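Local coordinates for putative peptidyl-arginine deiminase family protein (Campylobacter jejuni subsp. jejuni serotype O:2, PDB 6B2W) that probably works as an agmatine deiminase, hydrolysing agmatine to N-carbamoylputrescine and ammonia in polyamine biosynthesis, and is caught here with agmatine bound, at residues K11-W16 with D95-G100; W87-G92 with S324-F329; R101-D106 with K134-K139; V140-E145 with T180-I185. The protein carries 1 engineered substitution. All coordinates share one frame; numbering follows the deposited sequence.

Contact 1: K11-W16 with D95-G100; sequences KSIPEW and DIVENG
Ile-13 sets CG1 opposite its own carbonyl carbon (chi1 -45°) and then runs on extended to CD1, which carries the chain over to Val-97 and Asp-95. Val-97 answers with its CG2 branch, and the two side chains cross at about a right angle, Ile-13 CG1 lying 3.9 Å from Val-97 CG2. Further out, Ile-13 CD1 rests 3.8 Å from Asp-95 CB. On the same side as Val-97, Lys-11 brings only the root of its chain, CB to CB of Val-97 at 3.8 Å, before the rest leads off into solvent.

The backbones of these two residues are paired both ways: Lys-11 N gives to Val-97 O at 2.9 Å, and Val-97 N gives to Lys-11 O at 3.0 Å, nearly straight at 173°. Two residues along, at Ile-13 and Asp-95, a water spans the gap, accepting from Ile-13 N at 2.8 Å and donating to Asp-95 O. The carboxylate of Asp-95 is engaged elsewhere, with Phe-329 N and Arg-333. Leu-102 and Phe-329 also pack against Ile-13. This is an antiparallel hydrogen-bonded pair at the margin of a mixed four-stranded sheet, in which strand 10-12 is an outermost strand beside strand 94-98.

Contact 2: W87-G92 with S324-F329; sequences WIRDFG and SCQNRF. With AG2 (agmatine), chain C.
The indole of Trp-87 carries agmatine on one face, the ligand's CD sitting 3.7 Å above the plane and over its centre, while Ser-324 OG approaches the ring obliquely, 3.0 Å from Trp-87 CZ3. That hydroxyl is hydrogen-bonded to Ser-320 O. The second flat group, the guanidinium of Arg-89, has Cys-325 O and Gln-326 CA over one face and Asn-327 OD1 at its edge, in plane. Here NH2 of Arg-89 gives a 2.8 Å bond to Asn-327 OD1 (154°), with the amide turned 47° from the guanidinium; NH1 adds a weak second bond to the same oxygen, and Cys-325 SG is a weak acceptor for NH2.

Bends at chi2 and chi3, both near 60°, bring the guanidinium of Arg-89 alongside residues 325-327, and its NE is taken by His-322 O. Asn-327 is steadied in turn by Gln-19, which accepts from its ND2. Gln-326 folds its OE1 onto Asn-327 N at 2.7 Å. Beside the arginine, Ile-88 presses CG2 to within 3.4 Å of Cys-325 CA. Asp-90 faces the other way, its OD2 3.0 Å from agmatine NH2 and also bonded to Trp-112. Trp-87 and Asp-90 thus line the agmatine pocket with the engineered Ser-323, and the arginine network lies behind them as a second shell, consistent with the active site of an agmatine deiminase.

Contact 3: R101-D106 with K134-K139; sequences RLKALD and KEELKK. With K (potassium ion), chain D.
Asp-106 divides its carboxylate between Lys-139 and a metal: OD2 forms a salt bridge with Lys-139 NZ at 2.8 Å, met on the anti side, while OD1 binds the potassium ion at 2.6 Å. Backbone oxygens of Phe-107 and Asn-122 help complete the potassium site, with a more distant water, and Asn-125 also bonds to OD1. With two cations on its two oxygens, the group is probably held firmly as a carboxylate.

Its CG is turned opposite the backbone N (chi1 -173°), which sends the carboxylate alongside Lys-139 and to the potassium ion. The main chain places CB, 3.7 Å from Leu-137 CG: Asp-106 N gives to Lys-138 O at 2.8 Å, and Lys-138 N gives to Ala-104 O at 3.1 Å. Alongside, Leu-105 CD2 runs against the aliphatic part of Lys-138, 3.6 Å from its CD, and the ammonium goes on to a salt bridge with Glu-98. Ahead of the parallel pairing, where 135-136 is still loop, a water joins Ala-104 N to Glu-135 OE2 and Glu-136 O; Glu-135 in turn pairs with Arg-328.

Strands 101-108 and 138-141 thus run parallel, with strand 94-98 on the far flank of 101-108, while Phe-129 of helix 124-131 packs on Ala-104 and Leu-137.

Contact 4: V140-E145 with T180-I185; sequences VDFILE and TKLKEI
From CB of Phe-142, CG stands opposite the backbone N (chi1 -173°), a turn that carries the ring toward Lys-181 and Leu-182 of the helix. From CG the two ring borders part company. Along one, CD1 meets the aliphatic chain of Lys-181 at its CD, 3.8 Å away, and CE1 touches the same carbon at 4.0 Å; the two side chains slide past each other in opposite directions. Along the other, CE2 meets Leu-182 CD2 at 4.0 Å, with that leucine crossing the phenylalanine at about a right angle. The same methyl is reached more loosely by Leu-144 CD1, at 4.5 Å.

Before the corner at Phe-142, Val-140 also points at the helix, and its CG1 comes tip to tip with Ile-185 CD1 at 4.2 Å. No hydrogen bond passes between the segments, so apolar contact does the joining. Lys-181, Leu-182 and Ile-185 are one helical turn's worth of residues on a single flank. An inverse gamma turn centred on Asp-141 helps turn the chain. Phe-107 packs beside Val-140, Leu-144 and Ile-185, and Leu-164 closes over Leu-144 and Leu-182. Just beyond, Glu-145 bonds to His-207 of the agmatine pocket. The arrangement is a helix packed on a sheet: helix 175-186 is laid by apolar side chains against the end of edge strand 138-141 and the chain that follows it.

Contact 2 is the buried one, near the chain's centre, while contacts 1, 3 and 4 lie farther out and are partly exposed. Contacts 1 and 3 are neighbouring seams of the same four-stranded sheet, antiparallel in one and parallel in the other, with Glu-98 and Lys-138 bridging them. Contact 4 carries on from contact 3 along strand 138-141 and adds a helix. Chemistry follows place: backbone bonds and water at the rim in contact 1, a guanidinium–amide network beside the ligand in contact 2, charge and metal in contact 3, hydrocarbon alone in contact 4. Asp-95 with Phe-329, and Arg-328 with Glu-135, connect the sheet to contact 2.

Contact 1: K11-W16 with D95-G100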
# COMPACT_ATOMS: atom_id res chain seq x y z
N LYS A 11 16.50 2.87 9.87
CA LYS A 11 15.61 1.75 10.19
C LYS A 11 14.35 1.82 9.35
O LYS A 11 13.73 2.88 9.24
CB LYS A 11 15.21 1.76 11.66
CG LYS A 11 16.20 1.11 12.62
CD LYS A 11 15.47 0.47 13.80
CE LYS A 11 16.27 0.58 15.09
NZ LYS A 11 17.65 0.05 14.97
N SER A 12 13.96 0.69 8.77
CA SER A 12 12.71 0.57 8.02
C SER A 12 11.56 0.25 8.98
O SER A 12 11.73 -0.57 9.88
CB SER A 12 12.82 -0.51 6.94
OG SER A 12 13.21 -1.75 7.50
N ILE A 13 10.42 0.89 8.77
CA ILE A 13 9.29 0.78 9.69
C ILE A 13 8.22 -0.15 9.11
O ILE A 13 7.75 0.06 7.99
CB ILE A 13 8.63 2.15 9.97
CG1 ILE A 13 9.70 3.22 10.24
CG2 ILE A 13 7.66 2.05 11.14
CD1 ILE A 13 9.16 4.64 10.29
N PRO A 14 7.81 -1.19 9.88
CA PRO A 14 6.70 -2.02 9.45
C PRO A 14 5.36 -1.35 9.75
O PRO A 14 5.28 -0.47 10.61
CB PRO A 14 6.87 -3.28 10.29
CG PRO A 14 7.51 -2.81 11.55
CD PRO A 14 8.35 -1.61 11.19
N GLU A 15 4.31 -1.79 9.06
CA GLU A 15 3.02 -1.11 9.09
C GLU A 15 2.33 -1.17 10.45
O GLU A 15 1.60 -0.25 10.82
CB GLU A 15 2.09 -1.69 8.01
CG GLU A 15 1.11 -0.69 7.43
CD GLU A 15 0.60 -1.13 6.07
OE1 GLU A 15 1.12 -0.62 5.05
OE2 GLU A 15 -0.30 -1.99 6.01
N TRP A 16 2.57 -2.26 11.19
CA TRP A 16 1.96 -2.45 12.51
C TRP A 16 2.57 -1.58 13.62
O TRP A 16 2.05 -1.56 14.74
CB TRP A 16 1.97 -3.93 12.92
CG TRP A 16 3.32 -4.56 12.97
CD1 TRP A 16 4.20 -4.53 14.01
CD2 TRP A 16 3.93 -5.35 11.94
NE1 TRP A 16 5.34 -5.24 13.68
CE2 TRP A 16 5.20 -5.75 12.42
CE3 TRP A 16 3.55 -5.74 10.65
CZ2 TRP A 16 6.08 -6.52 11.66
CZ3 TRP A 16 4.42 -6.51 9.90
CH2 TRP A 16 5.67 -6.89 10.40
N ASP A 95 7.81 6.99 5.49
CA ASP A 95 8.60 7.23 6.70
C ASP A 95 9.73 6.22 6.87
O ASP A 95 9.58 5.04 6.53
CB ASP A 95 7.71 7.18 7.94
CG ASP A 95 6.84 8.41 8.10
OD1 ASP A 95 7.14 9.46 7.49
OD2 ASP A 95 5.85 8.33 8.87
N ILE A 96 10.86 6.71 7.38
CA ILE A 96 11.94 5.87 7.93
C ILE A 96 12.41 6.48 9.25
O ILE A 96 12.09 7.64 9.55
CB ILE A 96 13.16 5.76 6.99
CG1 ILE A 96 13.68 7.16 6.61
CG2 ILE A 96 12.79 4.96 5.75
CD1 ILE A 96 15.10 7.17 6.10
N VAL A 97 13.16 5.71 10.02
CA VAL A 97 13.84 6.24 11.20
C VAL A 97 15.28 6.55 10.81
O VAL A 97 16.05 5.65 10.48
CB VAL A 97 13.83 5.24 12.38
CG1 VAL A 97 14.32 5.92 13.65
CG2 VAL A 97 12.43 4.67 12.59
N GLU A 98 15.64 7.84 10.85
CA GLU A 98 16.99 8.29 10.50
C GLU A 98 17.63 8.90 11.74
O GLU A 98 17.13 9.89 12.26
CB GLU A 98 16.92 9.32 9.37
CG GLU A 98 18.28 9.74 8.82
CD GLU A 98 18.17 10.92 7.86
OE1 GLU A 98 17.80 12.03 8.32
OE2 GLU A 98 18.45 10.74 6.66
N ASN A 99 18.73 8.30 12.20
CA ASN A 99 19.41 8.74 13.42
C ASN A 99 18.46 8.99 14.59
O ASN A 99 18.54 10.02 15.26
CB ASN A 99 20.25 10.00 13.15
CG ASN A 99 21.42 9.73 12.22
OD1 ASN A 99 21.87 8.59 12.07
ND2 ASN A 99 21.94 10.79 11.60
N GLY A 100 17.55 8.04 14.82
CA GLY A 100 16.63 8.08 15.96
C GLY A 100 15.42 9.00 15.82
O GLY A 100 14.64 9.15 16.76
O HOH W 1 10.15 2.19 6.28

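Contact 2: W87-G92 with S324-F329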
# COMPACT_ATOMS: atom_id res chain seq x y z
N TRP A 87 -4.69 7.17 -5.40
CA TRP A 87 -3.85 6.06 -4.95
C TRP A 87 -2.61 6.57 -4.22
O TRP A 87 -1.49 6.49 -4.73
CB TRP A 87 -3.48 5.17 -6.14
CG TRP A 87 -4.68 4.73 -6.93
CD1 TRP A 87 -5.04 5.15 -8.18
CD2 TRP A 87 -5.68 3.80 -6.51
NE1 TRP A 87 -6.19 4.52 -8.57
CE2 TRP A 87 -6.61 3.69 -7.56
CE3 TRP A 87 -5.88 3.04 -5.36
CZ2 TRP A 87 -7.73 2.86 -7.49
CZ3 TRP A 87 -7.00 2.21 -5.29
CH2 TRP A 87 -7.90 2.13 -6.35
N ILE A 88 -2.83 7.09 -3.02
CA ILE A 88 -1.77 7.73 -2.22
C ILE A 88 -0.71 6.75 -1.69
O ILE A 88 0.40 7.16 -1.35
CB ILE A 88 -2.39 8.54 -1.05
CG1 ILE A 88 -1.34 9.47 -0.43
CG2 ILE A 88 -2.99 7.62 0.01
CD1 ILE A 88 -1.95 10.57 0.42
N ARG A 89 -1.03 5.46 -1.63
CA ARG A 89 -0.04 4.44 -1.29
C ARG A 89 1.20 4.55 -2.18
O ARG A 89 2.31 4.29 -1.73
CB ARG A 89 -0.65 3.05 -1.44
CG ARG A 89 0.29 1.88 -1.17
CD ARG A 89 0.91 1.91 0.22
NE ARG A 89 -0.10 1.88 1.27
CZ ARG A 89 0.16 1.89 2.57
NH1 ARG A 89 1.42 1.91 3.01
NH2 ARG A 89 -0.83 1.86 3.44
N ASP A 90 0.99 4.94 -3.44
CA ASP A 90 2.05 4.92 -4.44
C ASP A 90 2.77 6.26 -4.62
O ASP A 90 3.92 6.28 -5.05
CB ASP A 90 1.46 4.45 -5.77
CG ASP A 90 0.90 3.03 -5.69
OD1 ASP A 90 1.29 2.29 -4.76
OD2 ASP A 90 0.08 2.65 -6.55
N PHE A 91 2.12 7.37 -4.29
CA PHE A 91 2.78 8.69 -4.36
C PHE A 91 3.02 9.35 -3.00
O PHE A 91 3.75 10.34 -2.93
CB PHE A 91 2.04 9.64 -5.32
CG PHE A 91 0.67 10.06 -4.86
CD1 PHE A 91 0.51 11.08 -3.93
CD2 PHE A 91 -0.47 9.46 -5.40
CE1 PHE A 91 -0.76 11.47 -3.52
CE2 PHE A 91 -1.73 9.86 -5.00
CZ PHE A 91 -1.88 10.86 -4.06
N GLY A 92 2.43 8.81 -1.94
CA GLY A 92 2.58 9.39 -0.60
C GLY A 92 3.98 9.20 -0.04
O GLY A 92 4.66 8.23 -0.37
N SER A 324 -5.20 2.65 -1.45
CA SER A 324 -5.90 3.92 -1.26
C SER A 324 -5.53 4.65 0.03
O SER A 324 -6.25 5.56 0.44
CB SER A 324 -7.41 3.68 -1.29
OG SER A 324 -7.78 3.00 -2.47
N CYS A 325 -4.43 4.28 0.67
CA CYS A 325 -4.02 4.97 1.89
C CYS A 325 -2.51 4.94 2.13
O CYS A 325 -1.79 4.17 1.48
CB CYS A 325 -4.76 4.40 3.10
SG CYS A 325 -4.43 2.65 3.43
N GLN A 326 -2.05 5.79 3.04
CA GLN A 326 -0.64 5.86 3.42
C GLN A 326 -0.52 6.12 4.92
O GLN A 326 -1.23 6.95 5.47
CB GLN A 326 0.08 6.96 2.64
CG GLN A 326 1.57 7.11 2.95
CD GLN A 326 2.36 5.81 2.79
OE1 GLN A 326 2.27 4.92 3.63
NE2 GLN A 326 3.13 5.71 1.71
N ASN A 327 0.41 5.40 5.55
CA ASN A 327 0.60 5.48 7.00
C ASN A 327 1.64 6.54 7.35
O ASN A 327 2.67 6.66 6.68
CB ASN A 327 1.02 4.11 7.55
CG ASN A 327 0.11 2.98 7.08
OD1 ASN A 327 0.30 2.44 5.99
ND2 ASN A 327 -0.87 2.61 7.89
N ARG A 328 1.36 7.32 8.40
CA ARG A 328 2.30 8.29 8.95
C ARG A 328 2.52 7.97 10.41
O ARG A 328 1.62 8.12 11.24
CB ARG A 328 1.78 9.72 8.79
CG ARG A 328 2.66 10.77 9.44
CD ARG A 328 2.22 12.17 9.09
NE ARG A 328 2.88 13.17 9.92
CZ ARG A 328 4.10 13.67 9.70
NH1 ARG A 328 4.82 13.28 8.66
NH2 ARG A 328 4.60 14.57 10.53
N PHE A 329 3.73 7.53 10.75
CA PHE A 329 3.98 6.90 12.04
C PHE A 329 4.19 7.88 13.18
O PHE A 329 4.53 9.05 12.97
CB PHE A 329 5.14 5.91 11.92
CG PHE A 329 4.86 4.79 10.97
CD1 PHE A 329 4.18 3.65 11.40
CD2 PHE A 329 5.22 4.88 9.63
CE1 PHE A 329 3.90 2.62 10.52
CE2 PHE A 329 4.94 3.85 8.75
CZ PHE A 329 4.28 2.72 9.20
N AG2 C . -5.72 3.88 -12.28
CA AG2 C . -5.02 2.60 -12.17
CB AG2 C . -4.15 2.56 -10.92
CG AG2 C . -4.34 1.24 -10.16
CD AG2 C . -3.85 1.38 -8.72
NE AG2 C . -2.70 0.50 -8.47
CZ AG2 C . -2.09 0.40 -7.29
NH1 AG2 C . -1.06 -0.42 -7.13
NH2 AG2 C . -2.48 1.13 -6.24

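Contact 3: R101-D106 with K134-K139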
# COMPACT_ATOMS: atom_id res chain seq x y z
N ARG A 101 15.26 9.61 14.65
CA ARG A 101 14.13 10.50 14.39
C ARG A 101 13.38 10.05 13.16
O ARG A 101 13.96 9.43 12.26
CB ARG A 101 14.62 11.94 14.18
CG ARG A 101 14.95 12.66 15.47
CD ARG A 101 15.70 13.96 15.18
NE ARG A 101 16.30 14.50 16.40
CZ ARG A 101 15.74 15.41 17.21
NH1 ARG A 101 14.53 15.92 16.95
NH2 ARG A 101 16.40 15.81 18.29
N LEU A 102 12.09 10.35 13.12
CA LEU A 102 11.28 10.06 11.95
C LEU A 102 11.60 11.07 10.86
O LEU A 102 11.73 12.27 11.11
CB LEU A 102 9.79 10.05 12.29
CG LEU A 102 9.31 8.82 13.06
CD1 LEU A 102 7.94 9.06 13.68
CD2 LEU A 102 9.28 7.60 12.16
N LYS A 103 11.74 10.56 9.64
CA LYS A 103 12.06 11.36 8.48
C LYS A 103 11.27 10.76 7.32
O LYS A 103 11.23 9.54 7.16
CB LYS A 103 13.56 11.31 8.21
CG LYS A 103 14.08 12.23 7.11
CD LYS A 103 14.23 13.67 7.58
CE LYS A 103 15.12 14.46 6.62
NZ LYS A 103 14.85 15.92 6.62
N ALA A 104 10.63 11.62 6.53
CA ALA A 104 9.78 11.18 5.43
C ALA A 104 10.52 11.30 4.10
O ALA A 104 11.15 12.32 3.83
CB ALA A 104 8.50 12.00 5.40
N LEU A 105 10.43 10.26 3.28
CA LEU A 105 11.06 10.26 1.96
C LEU A 105 10.06 10.59 0.86
O LEU A 105 8.91 10.14 0.91
CB LEU A 105 11.71 8.90 1.68
CG LEU A 105 12.71 8.38 2.72
CD1 LEU A 105 13.40 7.12 2.20
CD2 LEU A 105 13.74 9.43 3.08
N ASP A 106 10.50 11.36 -0.13
CA ASP A 106 9.67 11.82 -1.24
C ASP A 106 10.25 11.32 -2.56
O ASP A 106 11.00 12.02 -3.24
CB ASP A 106 9.59 13.36 -1.22
CG ASP A 106 8.60 13.92 -2.24
OD1 ASP A 106 7.62 13.22 -2.59
OD2 ASP A 106 8.80 15.07 -2.70
N LYS A 134 4.75 21.20 8.35
CA LYS A 134 5.83 22.18 8.48
C LYS A 134 7.10 21.48 8.92
O LYS A 134 7.63 21.69 10.01
CB LYS A 134 5.42 23.31 9.43
CG LYS A 134 4.36 24.22 8.81
CD LYS A 134 4.03 25.41 9.69
CE LYS A 134 3.22 25.00 10.92
NZ LYS A 134 2.72 26.19 11.66
N GLU A 135 7.58 20.62 8.02
CA GLU A 135 8.56 19.60 8.33
C GLU A 135 9.36 19.32 7.07
O GLU A 135 8.80 19.20 5.99
CB GLU A 135 7.82 18.35 8.82
CG GLU A 135 8.63 17.06 8.86
CD GLU A 135 7.79 15.87 9.31
OE1 GLU A 135 6.96 16.03 10.23
OE2 GLU A 135 7.96 14.76 8.74
N GLU A 136 10.68 19.22 7.22
CA GLU A 136 11.56 19.02 6.07
C GLU A 136 11.28 17.65 5.45
O GLU A 136 10.84 16.72 6.13
CB GLU A 136 13.04 19.13 6.48
CG GLU A 136 13.94 19.76 5.43
CD GLU A 136 14.08 21.27 5.59
OE1 GLU A 136 14.54 21.71 6.67
OE2 GLU A 136 13.73 22.01 4.65
N LEU A 137 11.51 17.55 4.15
CA LEU A 137 11.14 16.37 3.38
C LEU A 137 12.33 15.97 2.52
O LEU A 137 12.89 16.81 1.81
CB LEU A 137 9.93 16.73 2.51
CG LEU A 137 9.23 15.65 1.69
CD1 LEU A 137 8.62 14.56 2.56
CD2 LEU A 137 8.15 16.29 0.82
N LYS A 138 12.74 14.71 2.59
CA LYS A 138 13.91 14.25 1.84
C LYS A 138 13.55 13.84 0.41
O LYS A 138 12.90 12.82 0.20
CB LYS A 138 14.60 13.09 2.56
CG LYS A 138 16.04 12.87 2.11
CD LYS A 138 16.62 11.56 2.63
CE LYS A 138 16.92 11.61 4.12
NZ LYS A 138 18.25 12.22 4.39
N LYS A 139 13.95 14.66 -0.56
CA LYS A 139 13.79 14.33 -1.97
C LYS A 139 14.74 13.20 -2.33
O LYS A 139 15.93 13.27 -2.04
CB LYS A 139 14.10 15.54 -2.86
CG LYS A 139 13.10 16.67 -2.74
CD LYS A 139 11.82 16.38 -3.51
CE LYS A 139 10.77 17.45 -3.29
NZ LYS A 139 10.19 17.42 -1.91
K K D . 6.71 12.60 -4.98
O HOH W 2 10.54 14.34 7.27
O HOH W 3 3.78 13.54 -3.71

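Contact 4: V140-E145 with T180-I185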
# COMPACT_ATOMS: atom_id res chain seq x y z
N VAL A 140 14.19 12.15 -2.93
CA VAL A 140 14.99 11.04 -3.43
C VAL A 140 14.77 10.94 -4.93
O VAL A 140 13.64 10.76 -5.39
CB VAL A 140 14.63 9.71 -2.74
CG1 VAL A 140 15.49 8.57 -3.28
CG2 VAL A 140 14.82 9.83 -1.24
N ASP A 141 15.86 11.09 -5.68
CA ASP A 141 15.82 11.14 -7.14
C ASP A 141 15.72 9.71 -7.67
O ASP A 141 16.69 9.15 -8.19
CB ASP A 141 17.07 11.86 -7.66
CG ASP A 141 16.87 12.47 -9.04
OD1 ASP A 141 16.03 11.96 -9.82
OD2 ASP A 141 17.57 13.45 -9.35
N PHE A 142 14.54 9.12 -7.54
CA PHE A 142 14.33 7.70 -7.83
C PHE A 142 12.83 7.38 -7.91
O PHE A 142 12.08 7.71 -7.00
CB PHE A 142 14.98 6.85 -6.73
CG PHE A 142 14.95 5.37 -7.01
CD1 PHE A 142 15.97 4.78 -7.75
CD2 PHE A 142 13.93 4.57 -6.52
CE1 PHE A 142 15.95 3.42 -8.00
CE2 PHE A 142 13.91 3.21 -6.78
CZ PHE A 142 14.93 2.63 -7.52
N ILE A 143 12.43 6.74 -9.01
CA ILE A 143 11.02 6.38 -9.22
C ILE A 143 10.66 5.17 -8.36
O ILE A 143 11.25 4.10 -8.51
CB ILE A 143 10.73 6.06 -10.71
CG1 ILE A 143 10.99 7.29 -11.59
CG2 ILE A 143 9.29 5.59 -10.89
CD1 ILE A 143 11.00 7.02 -13.08
N LEU A 144 9.70 5.35 -7.47
CA LEU A 144 9.24 4.27 -6.60
C LEU A 144 7.83 4.51 -6.10
O LEU A 144 7.47 5.64 -5.76
CB LEU A 144 10.18 4.14 -5.39
CG LEU A 144 9.92 2.93 -4.48
CD1 LEU A 144 10.47 1.67 -5.11
CD2 LEU A 144 10.55 3.16 -3.11
N GLU A 145 7.04 3.44 -6.05
CA GLU A 145 5.72 3.46 -5.42
C GLU A 145 5.77 2.68 -4.11
O GLU A 145 6.38 1.61 -4.04
CB GLU A 145 4.65 2.84 -6.32
CG GLU A 145 4.54 3.46 -7.71
CD GLU A 145 5.42 2.79 -8.73
OE1 GLU A 145 5.45 1.54 -8.78
OE2 GLU A 145 6.10 3.50 -9.51
N THR A 180 21.05 -2.61 -4.39
CA THR A 180 22.00 -1.88 -3.56
C THR A 180 21.41 -0.56 -3.08
O THR A 180 21.50 -0.23 -1.89
CB THR A 180 23.31 -1.61 -4.33
OG1 THR A 180 23.97 -2.85 -4.58
CG2 THR A 180 24.24 -0.69 -3.54
N LYS A 181 20.82 0.20 -4.00
CA LYS A 181 20.29 1.52 -3.70
C LYS A 181 19.22 1.47 -2.61
O LYS A 181 19.22 2.27 -1.67
CB LYS A 181 19.73 2.18 -4.96
CG LYS A 181 19.89 3.70 -5.00
CD LYS A 181 19.52 4.27 -6.37
CE LYS A 181 20.20 5.61 -6.64
NZ LYS A 181 19.71 6.72 -5.76
N LEU A 182 18.30 0.50 -2.73
CA LEU A 182 17.18 0.38 -1.79
C LEU A 182 17.63 -0.09 -0.40
O LEU A 182 17.07 0.34 0.61
CB LEU A 182 16.11 -0.56 -2.35
CG LEU A 182 15.44 -0.11 -3.66
CD1 LEU A 182 14.63 -1.23 -4.27
CD2 LEU A 182 14.56 1.12 -3.44
N LYS A 183 18.62 -0.97 -0.36
CA LYS A 183 19.24 -1.37 0.91
C LYS A 183 19.91 -0.19 1.62
O LYS A 183 19.89 -0.12 2.85
CB LYS A 183 20.27 -2.48 0.68
CG LYS A 183 19.66 -3.85 0.49
CD LYS A 183 20.72 -4.86 0.07
CE LYS A 183 20.13 -6.26 -0.03
NZ LYS A 183 21.03 -7.17 -0.79
N GLU A 184 20.50 0.72 0.86
CA GLU A 184 21.11 1.92 1.44
C GLU A 184 20.05 2.89 1.94
O GLU A 184 20.21 3.51 2.99
CB GLU A 184 22.02 2.61 0.42
CG GLU A 184 23.30 1.84 0.12
CD GLU A 184 24.11 2.45 -1.01
OE1 GLU A 184 23.58 3.33 -1.72
OE2 GLU A 184 25.28 2.05 -1.18
N ILE A 185 18.96 3.02 1.18
CA ILE A 185 17.89 3.97 1.51
C ILE A 185 17.09 3.56 2.74
O ILE A 185 16.69 4.42 3.52
CB ILE A 185 16.94 4.16 0.30
CG1 ILE A 185 17.63 4.99 -0.79
CG2 ILE A 185 15.65 4.86 0.72
CD1 ILE A 185 17.00 4.85 -2.16